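Local coordinates for protein neuraminidase (Influenza A virus, PDB 4FVK) that forms a homotetrameric, calcium-binding neuraminidase-like propeller and may remove terminal sialic acid residues from viral and cellular glycoconjugates, at residues 82-87 and 97-102; 126-131 and 146-151; 130-135 and 182-187. All blocks are in the same frame, centred on the assembly; numbering follows the deposited sequence.

Contact 1: residues 82-87 and 97-102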
ATOM      1  N   LEU A  82      -4.246   1.603  20.363  1.00 19.64           N
ATOM      2  CA  LEU A  82      -3.606   2.725  19.718  1.00 19.82           C
ATOM      3  C   LEU A  82      -3.275   2.376  18.267  1.00 20.06           C
ATOM      4  O   LEU A  82      -2.816   1.275  17.978  1.00 19.39           O
ATOM      5  CB  LEU A  82      -2.316   3.040  20.468  1.00 19.49           C
ATOM      6  CG  LEU A  82      -1.319   4.016  19.845  1.00 19.53           C
ATOM      7  CD1 LEU A  82      -1.904   5.412  19.800  1.00 17.34           C
ATOM      8  CD2 LEU A  82      -0.033   3.972  20.661  1.00 18.34           C
ATOM      9  N   TYR A  83      -3.499   3.329  17.364  1.00 21.03           N
ATOM     10  CA  TYR A  83      -3.180   3.143  15.958  1.00 20.90           C
ATOM     11  C   TYR A  83      -2.318   4.289  15.453  1.00 20.77           C
ATOM     12  O   TYR A  83      -2.192   5.319  16.103  1.00 20.43           O
ATOM     13  CB  TYR A  83      -4.461   3.131  15.138  1.00 20.66           C
ATOM     14  CG  TYR A  83      -5.316   1.893  15.249  1.00 21.53           C
ATOM     15  CD1 TYR A  83      -5.367   0.980  14.207  1.00 22.33           C
ATOM     16  CD2 TYR A  83      -6.104   1.653  16.369  1.00 23.33           C
ATOM     17  CE1 TYR A  83      -6.157  -0.105  14.261  1.00 21.98           C
ATOM     18  CE2 TYR A  83      -6.906   0.518  16.443  1.00 24.54           C
ATOM     19  CZ  TYR A  83      -6.924  -0.352  15.379  1.00 24.68           C
ATOM     20  OH  TYR A  83      -7.709  -1.479  15.392  1.00 26.86           O
ATOM     21  N   LYS A  84      -1.754   4.107  14.267  1.00 23.52           N
ATOM     22  CA  LYS A  84      -0.913   5.115  13.621  1.00 24.70           C
ATOM     23  C   LYS A  84      -1.291   5.181  12.127  1.00 24.59           C
ATOM     24  O   LYS A  84      -1.544   4.147  11.508  1.00 24.79           O
ATOM     25  CB  LYS A  84       0.545   4.690  13.782  1.00 24.63           C
ATOM     26  CG  LYS A  84       1.564   5.371  12.898  1.00 24.94           C
ATOM     27  CD  LYS A  84       2.957   4.894  13.318  1.00 25.65           C
ATOM     28  CE  LYS A  84       3.952   4.939  12.182  1.00 29.13           C
ATOM     29  NZ  LYS A  84       5.349   4.825  12.681  1.00 31.19           N
ATOM     30  N   THR A  85      -1.338   6.391  11.578  1.00 19.91           N
ATOM     31  CA  THR A  85      -1.682   6.663  10.174  1.00 21.07           C
ATOM     32  C   THR A  85      -0.810   7.831   9.692  1.00 19.67           C
ATOM     33  O   THR A  85      -0.600   8.767  10.444  1.00 19.50           O
ATOM     34  CB  THR A  85      -3.169   7.111  10.056  1.00 20.91           C
ATOM     35  OG1 THR A  85      -4.016   6.112  10.631  1.00 20.89           O
ATOM     36  CG2 THR A  85      -3.603   7.376   8.604  1.00 20.04           C
ATOM     37  N   PRO A  86      -0.317   7.795   8.434  1.00 16.86           N
ATOM     38  CA  PRO A  86       0.435   8.952   7.910  1.00 18.32           C
ATOM     39  C   PRO A  86      -0.434  10.227   7.880  1.00 17.47           C
ATOM     40  O   PRO A  86      -1.642  10.089   7.677  1.00 16.68           O
ATOM     41  CB  PRO A  86       0.818   8.520   6.491  1.00 16.94           C
ATOM     42  CG  PRO A  86       0.748   7.016   6.516  1.00 19.32           C
ATOM     43  CD  PRO A  86      -0.321   6.652   7.505  1.00 18.10           C
ATOM     44  N   ILE A  87       0.134  11.414   8.120  1.00 20.43           N
ATOM     45  CA  ILE A  87      -0.714  12.630   8.210  1.00 21.72           C
ATOM     46  C   ILE A  87      -1.519  12.836   6.953  1.00 22.61           C
ATOM     47  O   ILE A  87      -2.657  13.271   7.019  1.00 23.74           O
ATOM     48  CB  ILE A  87       0.042  13.992   8.361  1.00 24.29           C
ATOM     49  CG1 ILE A  87       1.540  13.842   8.165  1.00 23.77           C
ATOM     50  CG2 ILE A  87      -0.381  14.741   9.622  1.00 24.49           C
ATOM     51  CD1 ILE A  87       1.947  14.107   6.770  1.00 24.87           C
ATOM     52  N   GLU A  97      -2.271   1.429  11.092  1.00 28.29           N
ATOM     53  CA  GLU A  97      -1.611   0.279  11.687  1.00 30.54           C
ATOM     54  C   GLU A  97      -1.897   0.175  13.192  1.00 29.15           C
ATOM     55  O   GLU A  97      -1.713   1.135  13.911  1.00 28.82           O
ATOM     56  CB  GLU A  97      -0.097   0.372  11.449  1.00 29.45           C
ATOM     57  CG  GLU A  97       0.688  -0.731  12.128  1.00 32.15           C
ATOM     58  CD  GLU A  97       2.143  -0.367  12.345  1.00 37.91           C
ATOM     59  OE1 GLU A  97       2.552   0.735  11.918  1.00 38.26           O
ATOM     60  OE2 GLU A  97       2.875  -1.184  12.951  1.00 41.28           O
ATOM     61  N   MET A  98      -2.307  -0.993  13.669  1.00 24.72           N
ATOM     62  CA  MET A  98      -2.467  -1.196  15.110  1.00 27.12           C
ATOM     63  C   MET A  98      -1.098  -1.358  15.791  1.00 26.34           C
ATOM     64  O   MET A  98      -0.287  -2.174  15.361  1.00 25.77           O
ATOM     65  CB  MET A  98      -3.346  -2.419  15.390  1.00 25.99           C
ATOM     66  CG  MET A  98      -3.676  -2.619  16.854  1.00 27.62           C
ATOM     67  SD  MET A  98      -4.340  -4.266  17.196  1.00 31.71           S
ATOM     68  CE  MET A  98      -6.072  -4.049  16.808  1.00 28.65           C
ATOM     69  N   ILE A  99      -0.848  -0.575  16.839  1.00 19.87           N
ATOM     70  CA  ILE A  99       0.459  -0.527  17.478  1.00 20.08           C
ATOM     71  C   ILE A  99       0.462  -1.304  18.794  1.00 22.64           C
ATOM     72  O   ILE A  99       1.302  -2.176  18.989  1.00 22.57           O
ATOM     73  CB  ILE A  99       0.894   0.929  17.823  1.00 21.43           C
ATOM     74  CG1 ILE A  99       0.906   1.862  16.592  1.00 21.21           C
ATOM     75  CG2 ILE A  99       2.231   0.916  18.542  1.00 20.88           C
ATOM     76  CD1 ILE A  99       1.928   1.502  15.528  1.00 21.77           C
ATOM     77  N   LEU A 100      -0.468  -0.955  19.693  1.00 19.62           N
ATOM     78  CA  LEU A 100      -0.583  -1.549  21.027  1.00 21.02           C
ATOM     79  C   LEU A 100      -1.985  -1.306  21.589  1.00 21.04           C
ATOM     80  O   LEU A 100      -2.673  -0.362  21.189  1.00 20.20           O
ATOM     81  CB  LEU A 100       0.453  -0.957  22.009  1.00 21.31           C
ATOM     82  CG  LEU A 100       1.878  -1.529  22.154  1.00 22.14           C
ATOM     83  CD1 LEU A 100       2.715  -0.613  23.022  1.00 19.90           C
ATOM     84  CD2 LEU A 100       1.971  -2.974  22.675  1.00 23.83           C
ATOM     85  N   PRO A 101      -2.417  -2.160  22.524  1.00 21.44           N
ATOM     86  CA  PRO A 101      -3.644  -1.893  23.277  1.00 22.93           C
ATOM     87  C   PRO A 101      -3.381  -0.672  24.182  1.00 22.67           C
ATOM     88  O   PRO A 101      -2.245  -0.524  24.620  1.00 21.40           O
ATOM     89  CB  PRO A 101      -3.801  -3.147  24.146  1.00 23.41           C
ATOM     90  CG  PRO A 101      -2.795  -4.128  23.630  1.00 25.53           C
ATOM     91  CD  PRO A 101      -1.703  -3.339  23.032  1.00 22.60           C
ATOM     92  N   GLY A 102      -4.373   0.183  24.427  1.00 19.56           N
ATOM     93  CA  GLY A 102      -4.162   1.352  25.273  1.00 19.85           C
ATOM     94  C   GLY A 102      -5.358   2.287  25.272  1.00 22.17           C
ATOM     95  O   GLY A 102      -6.111   2.296  24.304  1.00 21.22           O
TER

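Contact 2: residues 126-131 and 146-151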
ATOM      1  N   SER A 126      -4.231  -0.544  36.906  1.00 35.09           N
ATOM      2  CA  SER A 126      -3.700   0.222  35.789  1.00 32.37           C
ATOM      3  C   SER A 126      -2.184   0.126  35.677  1.00 32.07           C
ATOM      4  O   SER A 126      -1.480   0.100  36.690  1.00 30.92           O
ATOM      5  CB  SER A 126      -4.142   1.680  35.881  1.00 32.89           C
ATOM      6  OG  SER A 126      -3.370   2.494  35.029  1.00 32.90           O
ATOM      7  N   PHE A 127      -1.680   0.067  34.439  1.00 27.56           N
ATOM      8  CA  PHE A 127      -0.236   0.015  34.229  1.00 26.24           C
ATOM      9  C   PHE A 127       0.189   0.572  32.863  1.00 25.15           C
ATOM     10  O   PHE A 127      -0.610   0.665  31.928  1.00 24.40           O
ATOM     11  CB  PHE A 127       0.296  -1.419  34.414  1.00 26.88           C
ATOM     12  CG  PHE A 127       0.087  -2.300  33.208  1.00 28.43           C
ATOM     13  CD1 PHE A 127       1.127  -2.559  32.331  1.00 27.47           C
ATOM     14  CD2 PHE A 127      -1.159  -2.848  32.940  1.00 28.98           C
ATOM     15  CE1 PHE A 127       0.932  -3.363  31.214  1.00 25.42           C
ATOM     16  CE2 PHE A 127      -1.359  -3.658  31.832  1.00 27.57           C
ATOM     17  CZ  PHE A 127      -0.318  -3.908  30.964  1.00 26.51           C
ATOM     18  N   ILE A 128       1.458   0.942  32.758  1.00 25.59           N
ATOM     19  CA  ILE A 128       2.010   1.454  31.518  1.00 24.54           C
ATOM     20  C   ILE A 128       2.998   0.457  30.866  1.00 26.34           C
ATOM     21  O   ILE A 128       3.827  -0.146  31.529  1.00 26.89           O
ATOM     22  CB  ILE A 128       2.674   2.819  31.747  1.00 25.07           C
ATOM     23  CG1 ILE A 128       1.600   3.918  31.832  1.00 23.78           C
ATOM     24  CG2 ILE A 128       3.662   3.154  30.626  1.00 22.96           C
ATOM     25  CD1 ILE A 128       2.138   5.227  32.318  1.00 23.19           C
ATOM     26  N   MET A 129       2.879   0.292  29.556  1.00 24.27           N
ATOM     27  CA  MET A 129       3.801  -0.500  28.758  1.00 25.88           C
ATOM     28  C   MET A 129       4.604   0.395  27.824  1.00 22.70           C
ATOM     29  O   MET A 129       4.065   1.337  27.249  1.00 23.05           O
ATOM     30  CB  MET A 129       2.998  -1.411  27.839  1.00 25.75           C
ATOM     31  CG  MET A 129       2.797  -2.791  28.288  1.00 27.90           C
ATOM     32  SD  MET A 129       1.999  -3.608  26.905  1.00 32.20           S
ATOM     33  CE  MET A 129       0.363  -2.887  26.944  1.00 28.02           C
ATOM     34  N   ILE A 130       5.867   0.059  27.601  1.00 24.06           N
ATOM     35  CA  ILE A 130       6.688   0.836  26.678  1.00 23.64           C
ATOM     36  C   ILE A 130       7.234  -0.034  25.546  1.00 24.78           C
ATOM     37  O   ILE A 130       7.699  -1.143  25.779  1.00 23.70           O
ATOM     38  CB  ILE A 130       7.860   1.503  27.412  1.00 25.33           C
ATOM     39  CG1 ILE A 130       7.342   2.255  28.649  1.00 24.36           C
ATOM     40  CG2 ILE A 130       8.621   2.424  26.464  1.00 22.49           C
ATOM     41  CD1 ILE A 130       8.424   2.983  29.436  1.00 26.66           C
ATOM     42  N   LYS A 131       7.160   0.496  24.326  1.00 28.22           N
ATOM     43  CA  LYS A 131       7.679  -0.147  23.130  1.00 29.53           C
ATOM     44  C   LYS A 131       8.825   0.685  22.590  1.00 27.96           C
ATOM     45  O   LYS A 131       8.735   1.919  22.548  1.00 25.18           O
ATOM     46  CB  LYS A 131       6.587  -0.216  22.059  1.00 27.84           C
ATOM     47  CG  LYS A 131       6.310  -1.603  21.498  1.00 29.61           C
ATOM     48  CD  LYS A 131       5.402  -1.480  20.265  1.00 30.84           C
ATOM     49  CE  LYS A 131       5.019  -2.827  19.666  1.00 33.98           C
ATOM     50  NZ  LYS A 131       4.077  -2.636  18.500  1.00 30.48           N
ATOM     51  N   GLY A 146      -4.129   4.643  40.841  1.00 34.30           N
ATOM     52  CA  GLY A 146      -4.503   4.682  39.441  1.00 32.13           C
ATOM     53  C   GLY A 146      -5.772   5.468  39.189  1.00 33.44           C
ATOM     54  O   GLY A 146      -6.352   6.033  40.121  1.00 35.57           O
ATOM     55  N   PRO A 147      -6.202   5.544  37.920  1.00 33.23           N
ATOM     56  CA  PRO A 147      -5.501   4.988  36.751  1.00 32.69           C
ATOM     57  C   PRO A 147      -4.270   5.803  36.378  1.00 29.83           C
ATOM     58  O   PRO A 147      -4.265   7.021  36.561  1.00 30.17           O
ATOM     59  CB  PRO A 147      -6.542   5.118  35.631  1.00 30.67           C
ATOM     60  CG  PRO A 147      -7.362   6.305  36.036  1.00 30.93           C
ATOM     61  CD  PRO A 147      -7.421   6.282  37.541  1.00 31.29           C
ATOM     62  N   LEU A 148      -3.240   5.141  35.865  1.00 29.27           N
ATOM     63  CA  LEU A 148      -2.130   5.843  35.227  1.00 27.26           C
ATOM     64  C   LEU A 148      -2.660   6.478  33.956  1.00 25.52           C
ATOM     65  O   LEU A 148      -3.514   5.897  33.300  1.00 26.36           O
ATOM     66  CB  LEU A 148      -1.036   4.872  34.871  1.00 27.26           C
ATOM     67  CG  LEU A 148       0.254   4.778  35.670  1.00 28.46           C
ATOM     68  CD1 LEU A 148       0.167   5.500  37.001  1.00 26.79           C
ATOM     69  CD2 LEU A 148       0.563   3.313  35.836  1.00 27.44           C
ATOM     70  N   ARG A 149      -2.175   7.674  33.632  1.00 25.14           N
ATOM     71  CA  ARG A 149      -2.665   8.449  32.494  1.00 23.40           C
ATOM     72  C   ARG A 149      -1.475   9.037  31.753  1.00 23.55           C
ATOM     73  O   ARG A 149      -0.609   9.673  32.358  1.00 23.11           O
ATOM     74  CB  ARG A 149      -3.599   9.589  32.950  1.00 24.63           C
ATOM     75  CG  ARG A 149      -4.567   9.197  34.067  1.00 28.31           C
ATOM     76  CD  ARG A 149      -5.580  10.263  34.422  1.00 26.66           C
ATOM     77  NE  ARG A 149      -5.062  11.279  35.336  1.00 28.60           N
ATOM     78  CZ  ARG A 149      -4.929  11.110  36.654  1.00 30.77           C
ATOM     79  NH1 ARG A 149      -5.256   9.949  37.230  1.00 28.17           N
ATOM     80  NH2 ARG A 149      -4.470  12.110  37.402  1.00 29.12           N
ATOM     81  N   LEU A 150      -1.442   8.833  30.440  1.00 21.85           N
ATOM     82  CA  LEU A 150      -0.411   9.413  29.586  1.00 21.38           C
ATOM     83  C   LEU A 150      -0.999  10.638  28.945  1.00 20.42           C
ATOM     84  O   LEU A 150      -2.210  10.778  28.940  1.00 22.24           O
ATOM     85  CB  LEU A 150       0.008   8.411  28.521  1.00 20.62           C
ATOM     86  CG  LEU A 150       0.879   7.362  29.200  1.00 21.72           C
ATOM     87  CD1 LEU A 150       0.854   6.080  28.405  1.00 19.57           C
ATOM     88  CD2 LEU A 150       2.305   7.914  29.397  1.00 19.03           C
ATOM     89  N   PRO A 151      -0.153  11.529  28.408  1.00 22.14           N
ATOM     90  CA  PRO A 151      -0.632  12.837  27.939  1.00 23.08           C
ATOM     91  C   PRO A 151      -1.472  12.879  26.652  1.00 22.88           C
ATOM     92  O   PRO A 151      -2.136  13.895  26.453  1.00 22.19           O
ATOM     93  CB  PRO A 151       0.668  13.610  27.662  1.00 22.46           C
ATOM     94  CG  PRO A 151       1.753  12.848  28.298  1.00 23.83           C
ATOM     95  CD  PRO A 151       1.314  11.427  28.322  1.00 21.79           C
TER
HETATM   96  O   HOH W   1      -5.164   3.220  32.253  1.00 40.55           O

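Contact 3: residues 130-135 and 182-187. With NAG (2-acetamido-2-deoxy-beta-D-glucopyranose), chain I.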
ATOM      1  N   ILE A 130       5.867   0.059  27.601  1.00 24.06           N
ATOM      2  CA  ILE A 130       6.688   0.836  26.678  1.00 23.64           C
ATOM      3  C   ILE A 130       7.234  -0.034  25.546  1.00 24.78           C
ATOM      4  O   ILE A 130       7.699  -1.143  25.779  1.00 23.70           O
ATOM      5  CB  ILE A 130       7.860   1.503  27.412  1.00 25.33           C
ATOM      6  CG1 ILE A 130       7.342   2.255  28.649  1.00 24.36           C
ATOM      7  CG2 ILE A 130       8.621   2.424  26.464  1.00 22.49           C
ATOM      8  CD1 ILE A 130       8.424   2.983  29.436  1.00 26.66           C
ATOM      9  N   LYS A 131       7.160   0.496  24.326  1.00 28.22           N
ATOM     10  CA  LYS A 131       7.679  -0.147  23.130  1.00 29.53           C
ATOM     11  C   LYS A 131       8.825   0.685  22.590  1.00 27.96           C
ATOM     12  O   LYS A 131       8.735   1.919  22.548  1.00 25.18           O
ATOM     13  CB  LYS A 131       6.587  -0.216  22.059  1.00 27.84           C
ATOM     14  CG  LYS A 131       6.310  -1.603  21.498  1.00 29.61           C
ATOM     15  CD  LYS A 131       5.402  -1.480  20.265  1.00 30.84           C
ATOM     16  CE  LYS A 131       5.019  -2.827  19.666  1.00 33.98           C
ATOM     17  NZ  LYS A 131       4.077  -2.636  18.500  1.00 30.48           N
ATOM     18  N   TYR A 132       9.911   0.012  22.218  1.00 23.22           N
ATOM     19  CA  TYR A 132      10.996   0.658  21.503  1.00 23.37           C
ATOM     20  C   TYR A 132      11.106  -0.049  20.155  1.00 23.74           C
ATOM     21  O   TYR A 132      11.446  -1.238  20.092  1.00 25.84           O
ATOM     22  CB  TYR A 132      12.311   0.596  22.295  1.00 22.66           C
ATOM     23  CG  TYR A 132      13.360   1.539  21.765  1.00 23.79           C
ATOM     24  CD1 TYR A 132      13.165   2.923  21.821  1.00 24.25           C
ATOM     25  CD2 TYR A 132      14.528   1.065  21.184  1.00 25.17           C
ATOM     26  CE1 TYR A 132      14.099   3.803  21.305  1.00 24.22           C
ATOM     27  CE2 TYR A 132      15.486   1.947  20.680  1.00 24.64           C
ATOM     28  CZ  TYR A 132      15.253   3.311  20.738  1.00 25.54           C
ATOM     29  OH  TYR A 132      16.179   4.203  20.260  1.00 25.05           O
ATOM     30  N   GLY A 133      10.778   0.662  19.081  1.00 25.41           N
ATOM     31  CA  GLY A 133      10.556   0.021  17.792  1.00 24.73           C
ATOM     32  C   GLY A 133       9.398  -0.961  17.927  1.00 27.02           C
ATOM     33  O   GLY A 133       8.311  -0.600  18.374  1.00 26.14           O
ATOM     34  N   GLU A 134       9.633  -2.217  17.572  1.00 33.47           N
ATOM     35  CA  GLU A 134       8.594  -3.240  17.685  1.00 35.25           C
ATOM     36  C   GLU A 134       8.698  -3.999  19.009  1.00 34.97           C
ATOM     37  O   GLU A 134       7.850  -4.813  19.337  1.00 37.86           O
ATOM     38  CB  GLU A 134       8.660  -4.218  16.495  1.00 34.31           C
ATOM     39  CG  GLU A 134       8.684  -3.537  15.114  1.00 36.39           C
ATOM     40  CD  GLU A 134       7.401  -2.780  14.777  1.00 40.12           C
ATOM     41  OE1 GLU A 134       7.487  -1.723  14.106  1.00 43.12           O
ATOM     42  OE2 GLU A 134       6.304  -3.233  15.168  1.00 41.14           O
ATOM     43  N   GLU A 135       9.740  -3.710  19.775  1.00 27.77           N
ATOM     44  CA  GLU A 135      10.064  -4.490  20.966  1.00 28.33           C
ATOM     45  C   GLU A 135       9.527  -3.856  22.277  1.00 27.50           C
ATOM     46  O   GLU A 135       9.857  -2.728  22.600  1.00 28.59           O
ATOM     47  CB  GLU A 135      11.587  -4.643  21.009  1.00 27.69           C
ATOM     48  CG  GLU A 135      12.185  -4.991  22.348  1.00 30.05           C
ATOM     49  CD  GLU A 135      13.709  -5.049  22.286  1.00 33.20           C
ATOM     50  OE1 GLU A 135      14.317  -5.740  23.134  1.00 35.87           O
ATOM     51  OE2 GLU A 135      14.301  -4.407  21.392  1.00 31.05           O
ATOM     52  N   LEU A 182      13.416   8.146  29.903  1.00 27.42           N
ATOM     53  CA  LEU A 182      13.547   6.867  29.222  1.00 29.26           C
ATOM     54  C   LEU A 182      14.777   6.888  28.333  1.00 28.06           C
ATOM     55  O   LEU A 182      15.126   7.923  27.796  1.00 28.17           O
ATOM     56  CB  LEU A 182      12.332   6.635  28.321  1.00 28.81           C
ATOM     57  CG  LEU A 182      10.975   6.185  28.875  1.00 31.80           C
ATOM     58  CD1 LEU A 182      10.584   6.910  30.129  1.00 29.97           C
ATOM     59  CD2 LEU A 182       9.902   6.410  27.814  1.00 30.07           C
ATOM     60  N   GLN A 183      15.417   5.738  28.174  1.00 30.23           N
ATOM     61  CA  GLN A 183      16.388   5.527  27.112  1.00 31.87           C
ATOM     62  C   GLN A 183      16.112   4.130  26.579  1.00 30.99           C
ATOM     63  O   GLN A 183      15.812   3.233  27.352  1.00 31.22           O
ATOM     64  CB  GLN A 183      17.816   5.625  27.638  1.00 33.79           C
ATOM     65  CG  GLN A 183      18.352   7.043  27.642  1.00 34.78           C
ATOM     66  CD  GLN A 183      19.396   7.276  28.713  1.00 39.06           C
ATOM     67  OE1 GLN A 183      20.022   6.337  29.198  1.00 44.96           O
ATOM     68  NE2 GLN A 183      19.579   8.534  29.099  1.00 40.21           N
ATOM     69  N   ASN A 184      16.206   3.933  25.289  1.00 20.06           N
ATOM     70  CA  ASN A 184      15.864   2.683  24.671  1.00 22.45           C
ATOM     71  C   ASN A 184      14.581   2.107  25.181  1.00 22.45           C
ATOM     72  O   ASN A 184      14.502   0.961  25.362  1.00 23.71           O
ATOM     73  CB  ASN A 184      17.018   1.694  24.782  1.00 24.22           C
ATOM     74  CG  ASN A 184      18.231   2.164  24.048  1.00 26.83           C
ATOM     75  OD1 ASN A 184      18.109   2.954  23.192  1.00 25.41           O
ATOM     76  ND2 ASN A 184      19.382   1.688  24.390  1.00 31.75           N
ATOM     77  N   GLY A 185      13.579   2.929  25.396  1.00 22.78           N
ATOM     78  CA  GLY A 185      12.285   2.482  25.861  1.00 24.30           C
ATOM     79  C   GLY A 185      12.339   1.976  27.291  1.00 26.30           C
ATOM     80  O   GLY A 185      11.407   1.319  27.749  1.00 25.11           O
ATOM     81  N   THR A 186      13.419   2.307  27.999  1.00 28.13           N
ATOM     82  CA  THR A 186      13.636   1.822  29.361  1.00 29.06           C
ATOM     83  C   THR A 186      13.770   2.970  30.379  1.00 29.44           C
ATOM     84  O   THR A 186      14.604   3.864  30.223  1.00 27.85           O
ATOM     85  CB  THR A 186      14.881   0.885  29.437  1.00 31.55           C
ATOM     86  OG1 THR A 186      14.901   0.008  28.300  1.00 32.16           O
ATOM     87  CG2 THR A 186      14.855   0.049  30.711  1.00 31.51           C
ATOM     88  N   VAL A 187      12.934   2.930  31.414  1.00 28.73           N
ATOM     89  CA  VAL A 187      12.922   3.951  32.456  1.00 28.78           C
ATOM     90  C   VAL A 187      14.267   3.994  33.144  1.00 29.38           C
ATOM     91  O   VAL A 187      14.707   2.984  33.669  1.00 31.20           O
ATOM     92  CB  VAL A 187      11.871   3.638  33.526  1.00 29.30           C
ATOM     93  CG1 VAL A 187      11.924   4.685  34.659  1.00 29.63           C
ATOM     94  CG2 VAL A 187      10.494   3.593  32.907  1.00 29.84           C
TER
HETATM   95  C1  NAG I 506      20.808   1.819  24.235  1.00 50.55           C
HETATM   96  C2  NAG I 506      21.600   0.825  23.386  1.00 51.57           C
HETATM   97  C3  NAG I 506      23.112   1.049  23.386  1.00 56.81           C
HETATM   98  C4  NAG I 506      23.505   2.523  23.404  1.00 58.28           C
HETATM   99  C5  NAG I 506      22.660   3.320  24.391  1.00 59.01           C
HETATM  100  C6  NAG I 506      22.959   4.813  24.279  1.00 62.54           C
HETATM  101  C7  NAG I 506      21.600  -1.620  23.230  1.00 54.64           C
HETATM  102  C8  NAG I 506      22.115  -2.772  24.050  1.00 51.13           C
HETATM  103  N2  NAG I 506      21.320  -0.501  23.899  1.00 50.69           N
HETATM  104  O3  NAG I 506      23.659   0.450  22.228  1.00 60.74           O
HETATM  105  O4  NAG I 506      24.871   2.642  23.738  1.00 64.73           O
HETATM  106  O5  NAG I 506      21.290   3.139  24.107  1.00 55.90           O
HETATM  107  O6  NAG I 506      23.976   5.199  25.178  1.00 68.83           O
HETATM  108  O7  NAG I 506      21.452  -1.737  22.014  1.00 48.89           O

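Contact 1: residues 82-87 and 97-102
Met98 lies across one face of the Tyr83 ring, and its CA makes a CH-pi contact 4.2 Å from the ring centroid. Met98 CG, anti to the backbone N (chi1 -174°), lies over that face toward the rim, and the bend at chi3 brings the terminal CE of Met98 to within 3.4 Å of Tyr83 OH. At the backbone, Glu97 O comes 3.2 Å from Tyr83 CA in a CA-H...O contact. The same oxygen accepts from Lys84 N, while Glu97 N returns a bond to Lys84 O at 2.8 Å. These bonds belong to the antiparallel hairpin of strands 81-86 and 97-101, which forms part of one blade of the six-bladed propeller. Beyond the Tyr83-Met98 pair the regular alternation breaks in a classic beta bulge: Ile99, with psi -55°, and Leu100 both face Leu82. Ile99 N donates to Leu82 O at 2.9 Å, and Leu82 N donates to Leu100 O. The bulge turns the Ile99 side chain toward the neighbouring strand, where its CD1 rests 3.9 Å from Lys84 CB. Lys84 itself is extended and makes a cation-pi contact with Phe57. A second subunit covers the Tyr83-Met98 pair: its Phe31 packs on Tyr83 and its Arg29 on Met98.

Contact 2: residues 126-131 and 146-151
Ser126 and Leu148 meet where the connection between two propeller blades folds back on the blade it has just left. The segment 146-151 belongs to the linker from strand 135-141, last of one four-stranded antiparallel sheet, to strand 156-158, first of the next, and here it runs beside the start of strand 127-132. The peptide bond before Pro147 is cis, which probably helps turn the chain here. Ser126 CB lies 3.7 Å from Pro147 CA. Its hydroxyl, held anti to the backbone N (chi1 165°), accepts the Leu148 N-H over 2.8 Å from N to OG, the one direct hydrogen bond between the segments. A water adds weak links to Ser126 OG and Leu148 O. Beyond this polar point the contact becomes apolar. Leu148 CD2 settles 3.8 Å from Phe127 CA, against the backbone of the strand, while Ile128 crosses the Leu148 side chain at about a right angle. Val166 of the following blade also packs on Ile128, so the isoleucine lies between its own sheet, the linker and the next sheet. Outward from the contact, Arg149 forms a salt bridge with Glu201, and Leu150 N donates to Ser104 OG. The methyl Ile128 CD1 serves both leucines: it is 3.9 Å from Leu148 CG and, meeting the other leucine tip to tip, 4.0 Å from Leu150 CD2.

Contact 3: residues 130-135 and 182-187
The glycosylated Asn184 lays its own backbone over the Tyr132 ring: its CA sits 3.8 Å from the ring centroid and only 3° off the normal, a CH-pi contact centred on the ring. The side-chain amide is turned 48° from the ring plane and leads away to the sugar, whose C1 is bonded to Asn184 ND2. Asn184 and Gly185, both with positive phi, are the central pair of a type I' turn joining strands 176-183 and 186-192. Gly185 N comes 3.6 Å from Tyr132 CD1. Ile130, two residues back on the strand, packs against the turn, with CG2 3.3 Å from Gly185 O and CD1 tip to tip with Leu182, 4.1 Å from CD2. Gly185 O accepts a hydrogen bond from Thr137 OG1, and Tyr132 OH is hydrogen-bonded to Asp110. Thr186, the last residue of the Asn-Gly-Thr sequon, donates from OG1 to Asn184 O within the turn. No hydrogen bond joins the two segments, so their direct contact is probably mainly van der Waals and CH-pi, with Thr137 supplying a polar link, leaving ND2 of Asn184 to carry the sugar while OD1 stays beside Tyr132.

How the contacts relate
Followed from the N terminus, contact 1 comes first and closes the hairpin loop between strands 81-86 and 97-101 within one blade. The chain then moves to the next blade, where strand 127-132 opens both other contacts. From its start, contact 2 reaches 146-151 and closes the return of the interblade linker; from its end, contact 3 reaches much further, to the hairpin turn of the following blade, so 146-151 falls within the span that contact 3 closes. Lys131, shared by contacts 2 and 3, probably hydrogen-bonds through NZ to Ile99 O of contact 1. Three successive sheets are thereby tied together, and all three contacts touch a second subunit.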